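Local coordinates for SusD homolog (Bacteroides thetaiotaomicron VPI-5482, PDB 3FDH), which probably binds glycans at the outer membrane, as a SusD/RagB-family lipoprotein working in sugar uptake, at residues Gly104-Arg109 and Ile169-Lys174; Ala20-Leu25 and Asp176-Thr181. One frame throughout, in Å; residues are numbered along the deposited sequence. Where two conformers were deposited one is given.

Interaction 1 of 2, residues Gly104-Arg109 and Ile169-Lys174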
# COMPACT_ATOMS: atom_id res chain seq x y z
N GLY A 104 17.48 27.87 0.71
CA GLY A 104 16.32 28.70 1.04
C GLY A 104 14.99 28.07 0.70
O GLY A 104 13.93 28.62 1.00
N ASN A 105 15.06 26.92 0.05
CA ASN A 105 13.84 26.19 -0.31
C ASN A 105 13.62 25.08 0.71
O ASN A 105 13.78 23.90 0.44
CB ASN A 105 13.91 25.68 -1.74
CG ASN A 105 13.83 26.81 -2.71
OD1 ASN A 105 12.79 27.44 -2.84
ND2 ASN A 105 14.91 27.07 -3.41
N ASP A 106 13.26 25.53 1.90
CA ASP A 106 13.10 24.64 3.07
C ASP A 106 11.85 23.80 3.01
O ASP A 106 11.86 22.65 3.45
CB ASP A 106 13.14 25.45 4.38
CG ASP A 106 14.49 26.08 4.63
OD1 ASP A 106 15.51 25.38 4.47
OD2 ASP A 106 14.53 27.27 5.00
N VAL A 107 10.80 24.37 2.43
CA VAL A 107 9.53 23.66 2.31
C VAL A 107 9.67 22.51 1.29
O VAL A 107 9.27 21.39 1.55
CB VAL A 107 8.35 24.59 2.00
CG1 VAL A 107 7.14 23.77 1.52
CG2 VAL A 107 7.99 25.40 3.27
N THR A 108 10.32 22.80 0.18
CA THR A 108 10.60 21.81 -0.86
C THR A 108 11.48 20.73 -0.25
O THR A 108 11.33 19.54 -0.51
CB THR A 108 11.31 22.45 -2.08
OG1 THR A 108 10.38 23.30 -2.76
CG2 THR A 108 11.78 21.40 -3.04
N ARG A 109 12.35 21.18 0.63
CA ARG A 109 13.31 20.29 1.29
C ARG A 109 12.56 19.29 2.16
O ARG A 109 12.88 18.10 2.20
CB ARG A 109 14.32 21.08 2.12
CG ARG A 109 15.48 20.24 2.58
CD ARG A 109 16.43 21.02 3.45
NE ARG A 109 17.77 20.44 3.39
CZ ARG A 109 18.78 20.77 4.17
NH1 ARG A 109 18.64 21.68 5.11
NH2 ARG A 109 19.96 20.19 4.01
N ILE A 169 9.15 17.72 9.44
CA ILE A 169 8.17 18.42 10.29
C ILE A 169 8.63 19.83 10.58
O ILE A 169 7.84 20.77 10.59
CB ILE A 169 7.86 17.63 11.59
CG1 ILE A 169 7.03 16.38 11.23
CG2 ILE A 169 7.13 18.52 12.62
CD1 ILE A 169 6.95 15.34 12.34
N ALA A 170 9.94 19.98 10.72
CA ALA A 170 10.53 21.27 11.02
C ALA A 170 10.60 22.14 9.77
O ALA A 170 10.19 23.31 9.76
CB ALA A 170 11.92 21.09 11.62
N ASN A 171 11.11 21.55 8.71
CA ASN A 171 11.32 22.30 7.47
C ASN A 171 10.03 22.74 6.80
O ASN A 171 9.96 23.80 6.20
CB ASN A 171 12.21 21.51 6.49
CG ASN A 171 13.65 21.57 6.85
OD1 ASN A 171 14.12 22.62 7.31
ND2 ASN A 171 14.38 20.48 6.64
N LEU A 172 9.01 21.93 6.95
CA LEU A 172 7.73 22.19 6.28
C LEU A 172 7.05 23.40 6.86
O LEU A 172 6.11 23.94 6.27
CB LEU A 172 6.78 20.99 6.37
CG LEU A 172 7.02 19.76 5.48
CD1 LEU A 172 6.19 18.54 5.96
CD2 LEU A 172 6.76 20.08 3.97
N GLN A 173 7.56 23.86 7.99
CA GLN A 173 6.97 25.00 8.68
C GLN A 173 7.69 26.27 8.37
O GLN A 173 7.39 27.31 8.94
CB GLN A 173 6.94 24.78 10.18
CG GLN A 173 6.09 23.57 10.55
CD GLN A 173 6.01 23.32 12.03
OE1 GLN A 173 5.35 24.06 12.76
NE2 GLN A 173 6.64 22.25 12.49
N LYS A 174 8.64 26.17 7.45
CA LYS A 174 9.43 27.34 7.03
C LYS A 174 8.95 27.87 5.70
O LYS A 174 7.75 27.92 5.45
CB LYS A 174 10.91 26.99 6.95
CG LYS A 174 11.44 26.41 8.28
CD LYS A 174 12.89 26.03 8.19
CE LYS A 174 13.36 25.34 9.45
NZ LYS A 174 14.64 24.59 9.29
O HOH W 1 16.16 23.44 5.91
O HOH W 2 16.37 26.49 7.83
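Asn-171 lies against Asp-106 where the C-terminal end of helix 154-171 meets the first turn of helix 106-127, a helix-end contact within the mainly helical SusD fold. Asn-171 also opens a type I beta turn that closes at Lys-174; the turn places Lys-174 beside the Asp-106 side chain while Asn-171 CB meets the Asp-106 carbonyl. From the base of Asn-171 outward, CB rests 3.3 Å from Asp-106 O. CG then stands anti to the carbonyl carbon and beside the backbone N (chi1 -78°), and the amide plane is only 10° from that of the Asp-106 carboxylate. Asn-171 OD1 accepts from Lys-174 NZ at 2.8 Å, the donor tilted 23° from the carbonyl plane. A water donates to Asn-171 OD1 at 2.6 Å, donates to Asp-106 OD1 at 2.5 Å, and accepts from Arg-109 NH1 at 3.1 Å in the guanidinium plane; this one water therefore joins carboxylate, amide and guanidinium. Asn-171 ND2 approaches Arg-109 CD at 3.8 Å and is hydrogen-bonded to Glu-113, while NE of Arg-109 is held by Ile-93 O. An alanine here would probably leave Lys-174 NZ and Glu-113 OE1 without their amide mate and the water with one acceptor fewer, while the CB contact with Asp-106 O could remain. Lys-174 leans on Asp-106 through its aliphatic stem, CB to CB at 3.7 Å. Its chain runs extended beyond CG: CD passes Asp-106 OD2 and NZ goes on to Asn-171 OD1, leaving the opposite charges near each other but not in contact. On the inner side, Leu-172 CD2 packs against Val-107 O and, across the segments, Val-107 CG2 presses on Lys-174 O at 3.3 Å.

Interaction 2 of 2, residues Ala20-Leu25 and Asp176-Thr181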
# COMPACT_ATOMS: atom_id res chain seq x y z
N ALA A 20 16.90 22.27 -10.92
CA ALA A 20 16.25 22.85 -9.72
C ALA A 20 15.47 21.78 -8.97
O ALA A 20 14.79 20.93 -9.56
CB ALA A 20 15.33 24.04 -10.10
N SER A 21 15.58 21.82 -7.65
CA SER A 21 14.98 20.79 -6.79
C SER A 21 13.52 20.54 -7.06
O SER A 21 13.06 19.41 -6.97
CB SER A 21 15.14 21.12 -5.31
OG SER A 21 16.49 20.98 -4.91
N ARG A 22 12.79 21.58 -7.39
CA ARG A 22 11.35 21.43 -7.62
C ARG A 22 11.06 20.46 -8.77
O ARG A 22 10.14 19.65 -8.70
CB ARG A 22 10.65 22.77 -7.84
CG ARG A 22 11.08 23.57 -9.04
CD ARG A 22 10.51 24.95 -8.94
NE ARG A 22 10.79 25.77 -10.11
CZ ARG A 22 11.87 26.52 -10.28
NH1 ARG A 22 12.84 26.58 -9.35
NH2 ARG A 22 11.99 27.23 -11.39
N PHE A 23 11.90 20.51 -9.79
CA PHE A 23 11.71 19.63 -10.95
C PHE A 23 12.04 18.19 -10.58
O PHE A 23 11.43 17.21 -11.07
CB PHE A 23 12.52 20.13 -12.14
CG PHE A 23 12.15 21.53 -12.57
CD1 PHE A 23 10.82 21.84 -12.85
CD2 PHE A 23 13.10 22.55 -12.65
CE1 PHE A 23 10.47 23.14 -13.23
CE2 PHE A 23 12.74 23.82 -13.04
CZ PHE A 23 11.44 24.12 -13.31
N ILE A 24 12.99 18.04 -9.67
CA ILE A 24 13.37 16.70 -9.23
C ILE A 24 12.21 16.15 -8.40
O ILE A 24 11.82 14.98 -8.51
CB ILE A 24 14.67 16.68 -8.40
CG1 ILE A 24 15.84 17.32 -9.17
CG2 ILE A 24 15.03 15.24 -8.01
CD1 ILE A 24 17.11 17.52 -8.33
N LEU A 25 11.62 17.03 -7.60
CA LEU A 25 10.54 16.60 -6.70
C LEU A 25 9.36 16.09 -7.50
O LEU A 25 8.66 15.16 -7.10
CB LEU A 25 10.09 17.75 -5.79
CG LEU A 25 9.07 17.42 -4.71
CD1 LEU A 25 9.75 16.43 -3.68
CD2 LEU A 25 8.49 18.68 -4.07
N ASP A 176 9.88 28.63 1.18
CA ASP A 176 10.52 28.40 -0.11
C ASP A 176 10.82 29.72 -0.79
O ASP A 176 10.14 30.72 -0.59
CB ASP A 176 9.64 27.59 -1.06
CG ASP A 176 9.84 26.10 -0.97
OD1 ASP A 176 10.71 25.61 -0.22
OD2 ASP A 176 9.15 25.41 -1.70
N LEU A 177 11.86 29.71 -1.61
CA LEU A 177 12.19 30.87 -2.42
C LEU A 177 11.51 30.70 -3.77
O LEU A 177 10.91 31.63 -4.33
CB LEU A 177 13.69 31.03 -2.62
CG LEU A 177 14.51 31.49 -1.42
CD1 LEU A 177 15.96 31.62 -1.82
CD2 LEU A 177 13.98 32.81 -0.91
N ALA A 178 11.64 29.51 -4.32
CA ALA A 178 11.03 29.17 -5.61
C ALA A 178 9.74 28.40 -5.36
O ALA A 178 9.71 27.45 -4.61
CB ALA A 178 11.97 28.36 -6.46
N ASP A 179 8.68 28.83 -6.03
CA ASP A 179 7.34 28.22 -5.91
C ASP A 179 7.27 26.81 -6.50
O ASP A 179 7.42 26.60 -7.71
CB ASP A 179 6.29 29.13 -6.57
CG ASP A 179 4.88 28.70 -6.26
OD1 ASP A 179 4.70 27.75 -5.45
OD2 ASP A 179 3.94 29.32 -6.82
N VAL A 180 6.98 25.86 -5.61
CA VAL A 180 6.99 24.44 -5.93
C VAL A 180 5.61 23.93 -6.35
O VAL A 180 5.43 22.77 -6.74
CB VAL A 180 7.44 23.60 -4.71
CG1 VAL A 180 6.31 23.57 -3.65
CG2 VAL A 180 7.83 22.19 -5.15
N THR A 181 4.65 24.83 -6.28
CA THR A 181 3.25 24.48 -6.48
C THR A 181 2.96 23.53 -7.63
O THR A 181 2.31 22.52 -7.46
CB THR A 181 2.34 25.73 -6.65
OG1 THR A 181 2.40 26.51 -5.46
CG2 THR A 181 0.90 25.31 -6.88
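Arg-22 and Leu-25, one turn apart at the start of helix 21-37, both turn toward the loop 176-181 and meet Val-180 through the same methyl. Val-180 CG2, anti to its own backbone N, is 3.7 Å from Leu-25 CD2 and 3.9 Å from Arg-22 CB. The leucine and valine side chains cross obliquely and meet methyl to methyl, CD2 against CG2. Met-111 of helix 106-127 touches both of them, which places the pair in a wider apolar layer between this helix, the loop and helix 21-37.

Arg-22 was modelled in two conformations, and the outer part of its contact is correspondingly less certain. In the conformer described, chi1 of 63° sets CG between the backbone N and the carbonyl carbon, over the centre of the Phe-23 ring. The chain then extends to NE, CD passing 3.7 Å from Asp-179 O. NH1 ends 3.5 Å from Ala-178 CB, an oblique approach to the guanidinium, while Phe-23 CE2 lies above one of its faces, offset toward the rim.

The loop holds its own shape. Asp-179 OD1 accepts Thr-181 N at 3.0 Å from above the carboxylate plane, forming an Asx turn, and Thr-181 OG1 at 2.6 Å on the syn side, 17° out of that plane. Asp-179 CB points away from the helix while its carbonyl O meets Arg-22 CD.

The two segments share neither a hydrogen bond nor a salt bridge. Van der Waals contacts join helix and loop, and within these two segments the guanidinium, in this conformer, meets a methyl rather than a charged partner.

How the interactions relate
Interactions 1 and 2 lie on the same side of the chain's centre, about 11 Å apart between their centres. Along the chain the order is 20-25, 104-109, 169-174, 176-181, so interaction 1 is nested inside the loop closed by interaction 2. The loop after helix 154-171 runs past the start of helix 106-127 and then beside the start of helix 21-37, on its way to helix 191-208. The two contacts touch directly: Asn-105 OD1 accepts from the backbone N of Leu-177 and of Ala-178, and Thr-108 OG1 pairs with Asp-176 OD2. One connecting segment thus ties the ends of three helices, distant in sequence, into a single corner of the SusD-like fold.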